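PDB 3FDJ: DegV family protein from Eubacterium eligens, which is of unknown function but, as a member of the DegV family, probably binds a fatty acid between its two alpha/beta domains. Local coordinates for residues L6-A11 / I124-L129; G119-I124 / Q151-F156; A219-G224 / Y248-V253; K225-H230 / C254-G259; C229-E234 / Y264-G269. One frame throughout, in Å; residues are numbered along the deposited sequence.

Interaction 1: L6-A11 / I124-L129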
# COMPACT_ATOMS: atom_id res chain seq x y z
N LEU A 6 11.88 -10.18 -5.91
CA LEU A 6 10.62 -9.56 -5.53
C LEU A 6 10.44 -8.21 -6.26
O LEU A 6 11.37 -7.40 -6.33
CB LEU A 6 10.56 -9.39 -4.00
CG LEU A 6 10.71 -10.67 -3.17
CD1 LEU A 6 10.55 -10.36 -1.64
CD2 LEU A 6 9.78 -11.78 -3.62
N VAL A 7 9.26 -7.98 -6.80
CA VAL A 7 8.94 -6.74 -7.52
C VAL A 7 7.61 -6.23 -6.98
O VAL A 7 6.71 -7.03 -6.66
CB VAL A 7 8.84 -6.99 -9.05
CG1 VAL A 7 8.53 -5.71 -9.81
CG2 VAL A 7 10.17 -7.59 -9.60
N ALA A 8 7.48 -4.91 -6.85
CA ALA A 8 6.19 -4.34 -6.44
C ALA A 8 6.00 -3.00 -7.08
O ALA A 8 6.96 -2.30 -7.38
CB ALA A 8 6.12 -4.20 -4.92
N ASP A 9 4.75 -2.60 -7.30
CA ASP A 9 4.53 -1.22 -7.65
C ASP A 9 4.80 -0.29 -6.45
O ASP A 9 4.81 -0.70 -5.28
CB ASP A 9 3.18 -0.99 -8.27
CG ASP A 9 2.07 -1.17 -7.31
OD1 ASP A 9 2.00 -0.35 -6.34
OD2 ASP A 9 1.25 -2.09 -7.53
N SER A 10 5.00 0.98 -6.78
CA SER A 10 5.44 1.99 -5.81
C SER A 10 4.39 2.32 -4.74
O SER A 10 4.70 3.01 -3.78
CB SER A 10 5.87 3.26 -6.55
OG SER A 10 4.76 3.92 -7.14
N ALA A 11 3.16 1.81 -4.88
CA ALA A 11 2.17 1.90 -3.80
C ALA A 11 2.62 1.15 -2.54
O ALA A 11 2.00 1.33 -1.49
CB ALA A 11 0.82 1.42 -4.24
N ILE A 124 3.70 -5.94 4.10
CA ILE A 124 3.60 -7.18 4.88
C ILE A 124 3.69 -8.42 3.97
O ILE A 124 4.34 -9.41 4.32
CB ILE A 124 2.34 -7.17 5.78
CG1 ILE A 124 2.58 -6.25 6.97
CG2 ILE A 124 1.99 -8.58 6.29
CD1 ILE A 124 1.44 -6.19 8.01
N ILE A 125 3.03 -8.39 2.84
CA ILE A 125 3.13 -9.48 1.87
C ILE A 125 4.59 -9.68 1.42
O ILE A 125 5.12 -10.78 1.45
CB ILE A 125 2.19 -9.26 0.67
CG1 ILE A 125 0.74 -9.34 1.16
CG2 ILE A 125 2.44 -10.28 -0.44
CD1 ILE A 125 -0.31 -8.80 0.16
N LEU A 126 5.24 -8.59 1.03
CA LEU A 126 6.63 -8.63 0.57
C LEU A 126 7.55 -9.21 1.64
O LEU A 126 8.41 -10.04 1.34
CB LEU A 126 7.10 -7.24 0.16
CG LEU A 126 6.54 -6.76 -1.16
CD1 LEU A 126 6.67 -5.24 -1.25
CD2 LEU A 126 7.26 -7.44 -2.33
N GLU A 127 7.33 -8.79 2.89
CA GLU A 127 8.14 -9.30 3.98
C GLU A 127 7.92 -10.79 4.24
O GLU A 127 8.84 -11.49 4.68
CB GLU A 127 7.92 -8.50 5.25
CG GLU A 127 8.46 -7.06 5.18
CD GLU A 127 8.26 -6.33 6.49
OE1 GLU A 127 8.29 -7.01 7.55
OE2 GLU A 127 8.11 -5.09 6.48
N GLN A 128 6.71 -11.27 4.03
CA GLN A 128 6.43 -12.68 4.21
C GLN A 128 7.05 -13.52 3.10
O GLN A 128 7.54 -14.62 3.36
CB GLN A 128 4.94 -12.96 4.34
CG GLN A 128 4.62 -14.39 4.72
CD GLN A 128 5.11 -14.81 6.09
OE1 GLN A 128 5.44 -13.98 6.95
NE2 GLN A 128 5.17 -16.11 6.30
N LEU A 129 7.04 -12.99 1.87
CA LEU A 129 7.70 -13.62 0.75
C LEU A 129 9.20 -13.74 1.08
O LEU A 129 9.80 -14.82 0.93
CB LEU A 129 7.50 -12.84 -0.54
CG LEU A 129 6.08 -12.89 -1.14
CD1 LEU A 129 5.95 -11.84 -2.24
CD2 LEU A 129 5.77 -14.33 -1.60

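Interaction 2: G119-I124 / Q151-F156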
# COMPACT_ATOMS: atom_id res chain seq x y z
N GLY A 119 -0.10 -0.14 0.10
CA GLY A 119 0.78 0.35 1.14
C GLY A 119 1.25 -0.70 2.10
O GLY A 119 1.89 -1.67 1.70
N PRO A 120 0.96 -0.50 3.41
CA PRO A 120 1.56 -1.40 4.38
C PRO A 120 1.14 -2.85 4.26
O PRO A 120 1.88 -3.72 4.71
CB PRO A 120 1.15 -0.80 5.73
CG PRO A 120 -0.03 0.02 5.44
CD PRO A 120 0.24 0.59 4.06
N GLN A 121 -0.02 -3.13 3.68
CA GLN A 121 -0.41 -4.52 3.45
C GLN A 121 0.46 -5.16 2.36
O GLN A 121 0.87 -6.33 2.49
CB GLN A 121 -1.92 -4.62 3.15
CG GLN A 121 -2.49 -6.07 3.18
CD GLN A 121 -3.99 -6.15 3.53
OE1 GLN A 121 -4.72 -5.17 3.45
NE2 GLN A 121 -4.46 -7.36 3.86
N MSE A 122 0.77 -4.40 1.31
CA MSE A 122 1.74 -4.84 0.28
C MSE A 122 3.09 -5.07 0.93
O MSE A 122 3.74 -6.08 0.67
CB MSE A 122 1.86 -3.81 -0.86
CG MSE A 122 0.59 -3.62 -1.65
SE MSE A 122 0.78 -2.23 -2.96
CE MSE A 122 2.15 -3.11 -4.12
N ARG A 123 3.50 -4.16 1.83
CA ARG A 123 4.76 -4.37 2.57
C ARG A 123 4.78 -5.67 3.37
O ARG A 123 5.76 -6.41 3.31
CB ARG A 123 5.11 -3.18 3.47
CG ARG A 123 6.42 -3.36 4.13
CD ARG A 123 6.86 -2.13 4.87
NE ARG A 123 8.14 -2.42 5.49
CZ ARG A 123 9.03 -1.50 5.86
NH1 ARG A 123 8.80 -0.19 5.69
NH2 ARG A 123 10.18 -1.91 6.37
N ILE A 124 3.70 -5.94 4.10
CA ILE A 124 3.60 -7.18 4.88
C ILE A 124 3.69 -8.42 3.97
O ILE A 124 4.34 -9.41 4.32
CB ILE A 124 2.34 -7.17 5.78
CG1 ILE A 124 2.58 -6.25 6.97
CG2 ILE A 124 1.99 -8.58 6.29
CD1 ILE A 124 1.44 -6.19 8.01
N GLN A 151 -4.93 -14.00 3.92
CA GLN A 151 -6.23 -14.06 4.56
C GLN A 151 -6.17 -13.62 6.01
O GLN A 151 -7.20 -13.21 6.56
CB GLN A 151 -6.82 -15.47 4.43
CG GLN A 151 -7.15 -15.80 3.00
CD GLN A 151 -7.86 -17.13 2.82
OE1 GLN A 151 -7.80 -18.03 3.67
NE2 GLN A 151 -8.49 -17.29 1.68
N LYS A 152 -4.98 -13.73 6.63
CA LYS A 152 -4.75 -13.36 8.03
C LYS A 152 -4.03 -12.01 8.12
O LYS A 152 -3.14 -11.81 8.98
CB LYS A 152 -3.94 -14.44 8.75
CG LYS A 152 -4.58 -15.80 8.74
CD LYS A 152 -3.74 -16.83 9.49
CE LYS A 152 -4.51 -18.12 9.71
NZ LYS A 152 -5.76 -17.91 10.53
N THR A 153 -4.39 -11.09 7.23
CA THR A 153 -3.87 -9.72 7.27
C THR A 153 -5.04 -8.74 7.02
O THR A 153 -6.00 -9.09 6.36
CB THR A 153 -2.73 -9.45 6.23
OG1 THR A 153 -3.24 -9.56 4.90
CG2 THR A 153 -1.55 -10.43 6.42
N ARG A 154 -4.93 -7.52 7.57
CA ARG A 154 -5.94 -6.50 7.43
C ARG A 154 -5.29 -5.15 7.24
O ARG A 154 -4.13 -4.96 7.58
CB ARG A 154 -6.82 -6.42 8.67
CG ARG A 154 -7.70 -7.65 8.90
CD ARG A 154 -8.80 -7.84 7.84
NE ARG A 154 -9.68 -6.68 7.75
CZ ARG A 154 -10.73 -6.41 8.51
NH1 ARG A 154 -11.12 -7.25 9.48
NH2 ARG A 154 -11.44 -5.29 8.29
N LEU A 155 -6.07 -4.21 6.72
CA LEU A 155 -5.64 -2.84 6.58
C LEU A 155 -6.71 -1.90 7.11
O LEU A 155 -7.89 -2.07 6.82
CB LEU A 155 -5.35 -2.50 5.11
CG LEU A 155 -4.94 -1.05 4.84
CD1 LEU A 155 -3.88 -1.01 3.73
CD2 LEU A 155 -6.12 -0.18 4.48
N PHE A 156 -6.27 -0.88 7.83
CA PHE A 156 -7.14 0.21 8.25
C PHE A 156 -6.47 1.53 7.91
O PHE A 156 -5.22 1.63 7.86
CB PHE A 156 -7.42 0.14 9.75
CG PHE A 156 -8.13 -1.10 10.17
CD1 PHE A 156 -9.51 -1.23 9.99
CD2 PHE A 156 -7.43 -2.18 10.71
CE1 PHE A 156 -10.17 -2.40 10.34
CE2 PHE A 156 -8.09 -3.34 11.08
CZ PHE A 156 -9.46 -3.46 10.89

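Interaction 3: A219-G224 / Y248-V253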
# COMPACT_ATOMS: atom_id res chain seq x y z
N ALA A 219 -10.99 -7.66 14.59
CA ALA A 219 -10.29 -8.26 13.46
C ALA A 219 -9.46 -9.49 13.85
O ALA A 219 -9.00 -10.22 12.98
CB ALA A 219 -9.38 -7.22 12.78
N GLY A 220 -9.27 -9.73 15.14
CA GLY A 220 -8.46 -10.86 15.59
C GLY A 220 -6.98 -10.54 15.71
O GLY A 220 -6.13 -11.44 15.71
N TYR A 221 -6.66 -9.26 15.88
CA TYR A 221 -5.27 -8.85 16.11
C TYR A 221 -4.83 -9.32 17.49
O TYR A 221 -5.54 -9.14 18.48
CB TYR A 221 -5.10 -7.33 16.01
CG TYR A 221 -3.64 -6.94 16.13
CD1 TYR A 221 -2.71 -7.34 15.18
CD2 TYR A 221 -3.19 -6.19 17.22
CE1 TYR A 221 -1.38 -7.00 15.29
CE2 TYR A 221 -1.86 -5.84 17.34
CZ TYR A 221 -0.96 -6.24 16.36
OH TYR A 221 0.37 -5.93 16.47
N GLU A 222 -3.66 -9.97 17.54
CA GLU A 222 -3.11 -10.51 18.77
C GLU A 222 -1.62 -10.20 18.96
O GLU A 222 -0.85 -11.02 19.49
CB GLU A 222 -3.35 -12.03 18.79
CG GLU A 222 -4.81 -12.39 19.02
CD GLU A 222 -5.06 -13.88 19.22
OE1 GLU A 222 -4.13 -14.69 18.97
OE2 GLU A 222 -6.21 -14.22 19.62
N GLY A 223 -1.19 -9.03 18.50
CA GLY A 223 0.18 -8.60 18.75
C GLY A 223 1.22 -8.96 17.70
O GLY A 223 2.41 -8.84 17.96
N GLY A 224 0.79 -9.42 16.53
CA GLY A 224 1.71 -9.75 15.43
C GLY A 224 2.23 -8.54 14.67
O GLY A 224 2.07 -7.40 15.08
N TYR A 248 -1.42 -4.68 23.09
CA TYR A 248 -1.26 -6.04 22.56
C TYR A 248 0.12 -6.66 22.77
O TYR A 248 0.30 -7.83 22.47
CB TYR A 248 -1.59 -6.04 21.07
CG TYR A 248 -2.98 -5.54 20.74
CD1 TYR A 248 -4.08 -6.38 20.81
CD2 TYR A 248 -3.19 -4.23 20.35
CE1 TYR A 248 -5.37 -5.91 20.52
CE2 TYR A 248 -4.46 -3.76 20.05
CZ TYR A 248 -5.54 -4.60 20.13
OH TYR A 248 -6.79 -4.12 19.82
N GLY A 249 1.09 -5.90 23.24
CA GLY A 249 2.43 -6.43 23.48
C GLY A 249 3.26 -6.60 22.23
O GLY A 249 4.26 -7.29 22.23
N THR A 250 2.84 -5.96 21.14
CA THR A 250 3.53 -6.04 19.86
C THR A 250 4.99 -5.62 19.98
O THR A 250 5.28 -4.62 20.62
CB THR A 250 2.86 -5.11 18.87
OG1 THR A 250 1.44 -5.32 18.93
CG2 THR A 250 3.39 -5.34 17.44
N THR A 251 5.88 -6.39 19.38
CA THR A 251 7.30 -6.01 19.28
C THR A 251 7.73 -5.77 17.83
O THR A 251 8.73 -5.09 17.61
CB THR A 251 8.21 -7.07 19.90
OG1 THR A 251 7.97 -8.33 19.28
CG2 THR A 251 7.98 -7.18 21.42
N ASP A 252 7.00 -6.31 16.86
CA ASP A 252 7.39 -6.16 15.45
C ASP A 252 6.58 -5.05 14.78
O ASP A 252 5.57 -5.31 14.12
CB ASP A 252 7.25 -7.48 14.70
CG ASP A 252 7.88 -7.44 13.32
OD1 ASP A 252 8.35 -6.36 12.88
OD2 ASP A 252 7.91 -8.50 12.68
N VAL A 253 7.04 -3.82 14.96
CA VAL A 253 6.36 -2.62 14.49
C VAL A 253 7.33 -1.79 13.69
O VAL A 253 8.50 -1.68 14.04
CB VAL A 253 5.84 -1.76 15.65
CG1 VAL A 253 5.00 -0.55 15.12
CG2 VAL A 253 4.99 -2.58 16.56
O HOH W 1 5.07 -8.40 17.25

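Interaction 4: K225-H230 / C254-G259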
# COMPACT_ATOMS: atom_id res chain seq x y z
N LYS A 225 2.84 -8.81 13.53
CA LYS A 225 3.49 -7.78 12.76
C LYS A 225 2.53 -6.63 12.43
O LYS A 225 1.38 -6.84 12.09
CB LYS A 225 4.06 -8.42 11.49
CG LYS A 225 4.81 -7.46 10.62
CD LYS A 225 5.31 -8.14 9.36
CE LYS A 225 6.35 -9.16 9.65
NZ LYS A 225 7.14 -9.48 8.42
N LEU A 226 3.04 -5.40 12.58
CA LEU A 226 2.28 -4.16 12.40
C LEU A 226 3.13 -3.19 11.59
O LEU A 226 4.30 -2.96 11.92
CB LEU A 226 2.01 -3.52 13.78
CG LEU A 226 1.44 -2.09 13.80
CD1 LEU A 226 0.06 -2.11 13.24
CD2 LEU A 226 1.49 -1.54 15.25
N ARG A 227 2.54 -2.63 10.54
CA ARG A 227 3.25 -1.68 9.67
C ARG A 227 2.35 -0.47 9.50
O ARG A 227 1.17 -0.60 9.19
CB ARG A 227 3.57 -2.34 8.30
CG ARG A 227 4.55 -3.51 8.39
CD ARG A 227 5.92 -3.06 8.85
NE ARG A 227 6.88 -4.17 8.96
CZ ARG A 227 7.19 -4.83 10.07
NH1 ARG A 227 6.68 -4.52 11.25
NH2 ARG A 227 8.10 -5.80 9.99
N ILE A 228 2.90 0.71 9.75
CA ILE A 228 2.13 1.95 9.67
C ILE A 228 2.88 2.96 8.80
O ILE A 228 4.05 3.29 9.09
CB ILE A 228 1.93 2.60 11.07
CG1 ILE A 228 1.39 1.60 12.10
CG2 ILE A 228 1.06 3.87 10.96
CD1 ILE A 228 1.34 2.12 13.58
N CYS A 229 2.24 3.43 7.73
CA CYS A 229 2.78 4.54 6.95
C CYS A 229 1.93 5.79 7.17
O CYS A 229 0.76 5.71 7.57
CB CYS A 229 2.96 4.20 5.46
SG CYS A 229 1.50 4.27 4.58
N HIS A 230 2.56 6.94 6.99
CA HIS A 230 1.95 8.22 7.21
C HIS A 230 2.37 9.21 6.14
O HIS A 230 3.45 9.10 5.55
CB HIS A 230 2.30 8.76 8.60
CG HIS A 230 3.73 9.10 8.76
ND1 HIS A 230 4.25 10.33 8.39
CD2 HIS A 230 4.78 8.36 9.17
CE1 HIS A 230 5.55 10.33 8.60
NE2 HIS A 230 5.90 9.14 9.08
N CYS A 254 6.85 -1.22 12.60
CA CYS A 254 7.62 -0.25 11.85
C CYS A 254 6.68 0.90 11.44
O CYS A 254 5.60 0.66 10.88
CB CYS A 254 8.25 -0.89 10.62
SG CYS A 254 9.37 0.22 9.74
N VAL A 255 7.11 2.13 11.72
CA VAL A 255 6.43 3.36 11.29
C VAL A 255 7.32 4.02 10.25
O VAL A 255 8.53 4.23 10.49
CB VAL A 255 6.26 4.33 12.46
CG1 VAL A 255 5.83 5.75 11.97
CG2 VAL A 255 5.27 3.77 13.49
N TYR A 256 6.75 4.40 9.11
CA TYR A 256 7.56 4.95 8.03
C TYR A 256 6.74 5.84 7.11
O TYR A 256 5.52 5.88 7.19
CB TYR A 256 8.21 3.82 7.23
CG TYR A 256 7.21 2.84 6.67
CD1 TYR A 256 6.67 1.84 7.48
CD2 TYR A 256 6.82 2.90 5.34
CE1 TYR A 256 5.73 0.96 6.99
CE2 TYR A 256 5.90 2.00 4.83
CZ TYR A 256 5.35 1.05 5.68
OH TYR A 256 4.45 0.15 5.22
N LYS A 257 7.43 6.58 6.26
CA LYS A 257 6.77 7.53 5.37
C LYS A 257 6.13 6.84 4.16
O LYS A 257 6.72 5.96 3.52
CB LYS A 257 7.76 8.57 4.86
CG LYS A 257 8.41 9.42 5.94
CD LYS A 257 9.32 10.46 5.30
CE LYS A 257 9.96 11.32 6.36
NZ LYS A 257 10.83 10.48 7.22
N ALA A 258 4.96 7.33 3.80
CA ALA A 258 4.30 6.95 2.55
C ALA A 258 5.11 7.43 1.35
O ALA A 258 5.86 8.41 1.43
CB ALA A 258 2.89 7.51 2.51
N GLY A 259 5.00 6.69 0.23
CA GLY A 259 5.57 7.10 -1.03
C GLY A 259 4.62 8.03 -1.74
O GLY A 259 3.63 8.46 -1.16

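Interaction 5: C229-E234 / Y264-G269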
# COMPACT_ATOMS: atom_id res chain seq x y z
N CYS A 229 2.24 3.43 7.73
CA CYS A 229 2.78 4.54 6.95
C CYS A 229 1.93 5.79 7.17
O CYS A 229 0.76 5.71 7.57
CB CYS A 229 2.96 4.20 5.46
SG CYS A 229 1.50 4.27 4.58
N HIS A 230 2.56 6.94 6.99
CA HIS A 230 1.95 8.22 7.21
C HIS A 230 2.37 9.21 6.14
O HIS A 230 3.45 9.10 5.55
CB HIS A 230 2.30 8.76 8.60
CG HIS A 230 3.73 9.10 8.76
ND1 HIS A 230 4.25 10.33 8.39
CD2 HIS A 230 4.78 8.36 9.17
CE1 HIS A 230 5.55 10.33 8.60
NE2 HIS A 230 5.90 9.14 9.08
N VAL A 231 1.50 10.18 5.91
CA VAL A 231 1.74 11.27 4.99
C VAL A 231 1.90 12.52 5.85
O VAL A 231 0.90 13.17 6.21
CB VAL A 231 0.57 11.49 4.04
CG1 VAL A 231 0.95 12.56 3.00
CG2 VAL A 231 0.15 10.16 3.38
N GLU A 232 3.14 12.83 6.17
CA GLU A 232 3.50 13.99 7.01
C GLU A 232 2.69 13.98 8.30
O GLU A 232 2.19 15.01 8.74
CB GLU A 232 3.34 15.29 6.21
CG GLU A 232 4.19 15.25 4.94
CD GLU A 232 4.42 16.61 4.29
OE1 GLU A 232 3.62 17.54 4.52
OE2 GLU A 232 5.40 16.72 3.53
N ASN A 233 2.57 12.81 8.91
CA ASN A 233 1.96 12.69 10.21
C ASN A 233 2.65 11.64 11.05
O ASN A 233 2.04 10.69 11.53
CB ASN A 233 0.48 12.41 10.08
CG ASN A 233 -0.28 12.83 11.31
OD1 ASN A 233 0.33 13.21 12.31
ND2 ASN A 233 -1.61 12.81 11.23
N GLU A 234 3.95 11.84 11.26
CA GLU A 234 4.72 10.93 12.10
C GLU A 234 4.18 10.92 13.53
O GLU A 234 4.21 9.88 14.20
CB GLU A 234 6.19 11.32 12.06
CG GLU A 234 7.13 10.31 12.64
CD GLU A 234 8.56 10.75 12.46
OE1 GLU A 234 8.90 11.28 11.36
OE2 GLU A 234 9.34 10.59 13.41
N TYR A 264 -0.47 10.84 -2.44
CA TYR A 264 -1.49 11.48 -3.27
C TYR A 264 -2.91 11.10 -2.81
O TYR A 264 -3.75 11.97 -2.64
CB TYR A 264 -1.27 11.16 -4.76
CG TYR A 264 -2.36 11.67 -5.66
CD1 TYR A 264 -2.38 13.01 -6.02
CD2 TYR A 264 -3.38 10.85 -6.11
CE1 TYR A 264 -3.40 13.52 -6.80
CE2 TYR A 264 -4.42 11.36 -6.93
CZ TYR A 264 -4.41 12.70 -7.27
OH TYR A 264 -5.40 13.25 -8.05
N TYR A 265 -3.16 9.81 -2.62
CA TYR A 265 -4.50 9.32 -2.33
C TYR A 265 -4.89 9.36 -0.86
O TYR A 265 -6.07 9.57 -0.54
CB TYR A 265 -4.69 7.91 -2.91
CG TYR A 265 -5.00 7.91 -4.39
CD1 TYR A 265 -6.16 8.54 -4.87
CD2 TYR A 265 -4.14 7.30 -5.32
CE1 TYR A 265 -6.45 8.56 -6.24
CE2 TYR A 265 -4.44 7.31 -6.68
CZ TYR A 265 -5.60 7.92 -7.12
OH TYR A 265 -5.89 7.97 -8.47
N ALA A 266 -3.93 9.17 0.04
CA ALA A 266 -4.21 9.30 1.49
C ALA A 266 -4.24 10.75 1.97
O ALA A 266 -4.92 11.08 2.95
CB ALA A 266 -3.23 8.47 2.32
N GLU A 267 -3.49 11.60 1.27
CA GLU A 267 -3.40 13.05 1.50
C GLU A 267 -2.69 13.43 2.79
O GLU A 267 -2.45 12.61 3.66
CB GLU A 267 -4.75 13.75 1.34
CG GLU A 267 -5.27 13.58 -0.08
CD GLU A 267 -6.38 14.54 -0.46
OE1 GLU A 267 -6.25 15.76 -0.19
OE2 GLU A 267 -7.37 14.05 -1.07
N ARG A 268 -2.32 14.70 2.88
CA ARG A 268 -1.62 15.20 4.04
C ARG A 268 -2.40 14.86 5.29
O ARG A 268 -3.62 15.06 5.36
CB ARG A 268 -1.43 16.71 3.94
CG ARG A 268 -0.18 17.20 4.55
CD ARG A 268 0.16 18.58 3.98
NE ARG A 268 1.52 18.61 3.45
CZ ARG A 268 1.97 19.45 2.52
NH1 ARG A 268 1.17 20.36 1.97
NH2 ARG A 268 3.24 19.39 2.14
N GLY A 269 -1.69 14.32 6.27
CA GLY A 269 -2.26 13.95 7.56
C GLY A 269 -2.63 12.49 7.64
O GLY A 269 -2.89 11.96 8.71

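Interaction 1: L6-A11 / I124-L129
Leu6 and Ala8 of strand 5-9 pack against Leu126 and Leu129 of helix 120-134. This is the layer packing of an alpha/beta domain. Strand 5-9 pairs in parallel with strands 21-30 and 77-82, and the helix runs antiparallel to it at 177°, with the short axes 9.9 Å apart. The tight part lies round Leu6. Its CG stands anti to the carbonyl carbon (chi1 -57°), and both methyls beyond it reach the helix. Leu6 CD1 sits 3.7 Å from the carbonyl oxygen of Leu126. Leu6 CD2 lies 4.0 Å from Leu129 CB, where the two leucines cross obliquely. Leu6 CB meets Leu126 CD2 at 4.2 Å. An alanine at Leu6 would probably open a gap beside Leu129 CB and leave the Leu126 carbonyl without its methyl cover. Phe22 and Val81 of the flanking strands also touch Leu126. The contrasting side of the helix is more polar and nearer to solvent. Glu127 and Gln128 are partly exposed there, and the Glu127 carboxylate forms salt bridges with Arg123, Lys225 and Arg227. Toward the C-terminal end of the strand the contact thins to one methyl pair, Ala8 CB against Leu126 CD1 at 3.9 Å.

Interaction 2: G119-I124 / Q151-F156
Gln121, in the first turn of helix 120-134, reaches across to Thr153 and Leu155 of strand 153-159. Its CG is anti to the backbone N (chi1 -168°), and the chain stays extended beyond it. Gln121 CB starts the contact, 4.1 Å from Leu155 CD1. Next, Gln121 CG comes within 4.0 Å of Thr153 OG1. The amide carbon CD follows, 3.8 Å from the same hydroxyl oxygen. At the tip the two amide atoms part. Gln121 OE1 rests 3.2 Å from Leu155 CB and accepts a hydrogen bond from Ser117 OG. Gln121 NE2 donates to Thr153 OG1 at 2.7 Å, with an N-H...O angle of 147° and the oxygen tilted a little out of the amide plane. Thr153 OG1 is also bonded to the carbonyl of Met150, the last residue of helix 139-150.

Ile124 and Pro120 make separate apolar contacts. Ile124 CG2 touches Thr153 CG2 at 4.0 Å, the two side chains sliding past each other in opposite directions. Pro120 CG lies 4.3 Å from Leu155 CD1. The helix and strand run nearly antiparallel, at 158°. The first turn thus packs on the sheet of strand 153-159, while later turns pack on strand 5-9 of the other sheet, so the helix lies between the two sheets of this DegV-family fold. The Leu155 side chain is also about 4 Å from a bound hexaethylene glycol, consistent with a pocket nearby. The chemistry is that of a buried amide with a partner at each end, so the amide is likely to be fixed in rotation as well as in place.

Interaction 3: A219-G224 / Y248-V253
Tyr221 meets Tyr248 edge to face. The ring centroids are 4.9 Å apart and the planes stand at 75°. Tyr221 CD2 lies over the centre of the Tyr248 ring, and its distance to Tyr248 CG is 3.6 Å. The hydroxyl of Tyr221 continues the contact. Thr250 OG1 donates to Tyr221 OH at 2.8 Å, and the two side chains cross at about a right angle. Tyr221 OH in turn donates to the carbonyl of Gly224, with OH to O 2.6 Å. This short relay is likely to orient both hydroxyls. Thr250 CG2 packs beside it, 3.4 Å from Gly224 O.

The first torsion sets Tyr221 CG anti to the backbone N (chi1 -175°), which starts the ring off toward the other loop. The backbone folds back so that Gly223 N lies over the centre of one ring face. A side chain at Gly223 would run into the carbonyl of Tyr248. The two segments are neighbouring helix-to-strand loops of an alpha/beta domain: one leads from helix 205-219 to strand 226-230, the other from helix 234-248 to strand 253-257. Gly220 ends the first helix in a Schellman motif, and Gly249 leaves the second with positive phi.

Farther out, a water donates to Gly223 O at 2.8 Å and accepts from Asp252 N at 2.9 Å, tying the loops together beyond Thr250. Leu216 and Ile244, one from each helix, touch the Tyr221 side chain. Tyr248 OH is bonded to Asp217 in the last turn of helix 205-219, and Asp252 OD1 forms a salt bridge with Arg227.

Interaction 4: K225-H230 / C254-G259
The ring of Tyr256 carries Cys229 CB over one face, 3.7 Å above the plane and offset toward the rim, with Arg227 CB at its edge. Arg123 adds a cation-pi contact to this ring. The guanidinium of Arg227, whose main polar partner is Glu127, lies between Cys254 CB on one face and Lys225 CG on the other. The His230 ring has Lys257 CA over one face, and the two side chains run side by side. These groups sit on strands 226-230 and 253-257, the parallel pair of a beta-alpha-beta unit whose crossover is helix 234-248. Strand 253-257 is the outermost strand of the sheet in this chain.

Arg227, Cys229, Cys254 and Tyr256 share one face of the sheet, where Pro120 of helix 120-134 touches three of them. Ile228 and Val255 share the other, facing helix 234-248, with Ile228 CD1 4.3 Å from Val255 CG2. Parallel bonding alternates between the strands: Ile228 N gives to Cys254 O at 2.9 Å, and Tyr256 N gives to Ile228 O at 2.9 Å. Leu226 O takes two donors, Cys254 N at 3.2 Å and Arg227 NH1 at 2.9 Å, the latter from above the carbonyl plane. At the C-terminal end Ala258 N donates to His230 O at 2.9 Å, with an N-H...O angle of 174°.

Interaction 5: C229-E234 / Y264-G269
Val231 lies against the turn after helix 260-266. Val231 CB is 3.2 Å from Glu267 O, and the two methyls spread to separate partners. With CG1 anti to the backbone N (chi1 -174°), Val231 CG1 reaches Arg268 CA at 3.8 Å, while Val231 CG2 meets Ala266 CB at 3.9 Å. Gly269 N donates to Val231 O at 2.8 Å. This joins the loop after strand 226-230 to the loop that enters strand 271-276, its antiparallel neighbour in the sheet. Asn233 works both ways: ND2 donates to Gly269 O at 3.0 Å, nearly straight at 177°, and OD1 caps Leu236 N as the N-cap of helix 234-248. The Asn233 side chain also touches Lys160, a residue of the sodium site.

On the more exposed side, Glu232 OE1 forms a salt bridge with Arg268 NE at 2.6 Å. NE approaches from above the carboxylate plane, and the second bond, from Arg268 NH2, is weak. An alanine in place of Arg268 would probably leave Glu232 OE1 without its cationic mate and Asp49 and Glu52 without the NH1 they share. Glu232 OE2 is bonded to His45 of helix 44-52.

From the N terminus, interaction 1 opens on strand 5-9 and closes on helix 120-134. Interaction 2 opens on the same helix before that closure, so the two cross; they share Ile124. Together they set the helix between the first sheet and strand 153-159 of the second. Interactions 3, 4 and 5 come after both. Interaction 3 crosses 4 and 5, whereas 4 and 5 start from the same part of the chain, sharing Cys229 and His230, and 5 closes later. Interaction 3 joins two loops, interaction 4 the strands that follow them, and interaction 5 the loop after strand 226-230 and the turn after helix 260-266. Arg227 ties interaction 4 to interactions 1 and 3.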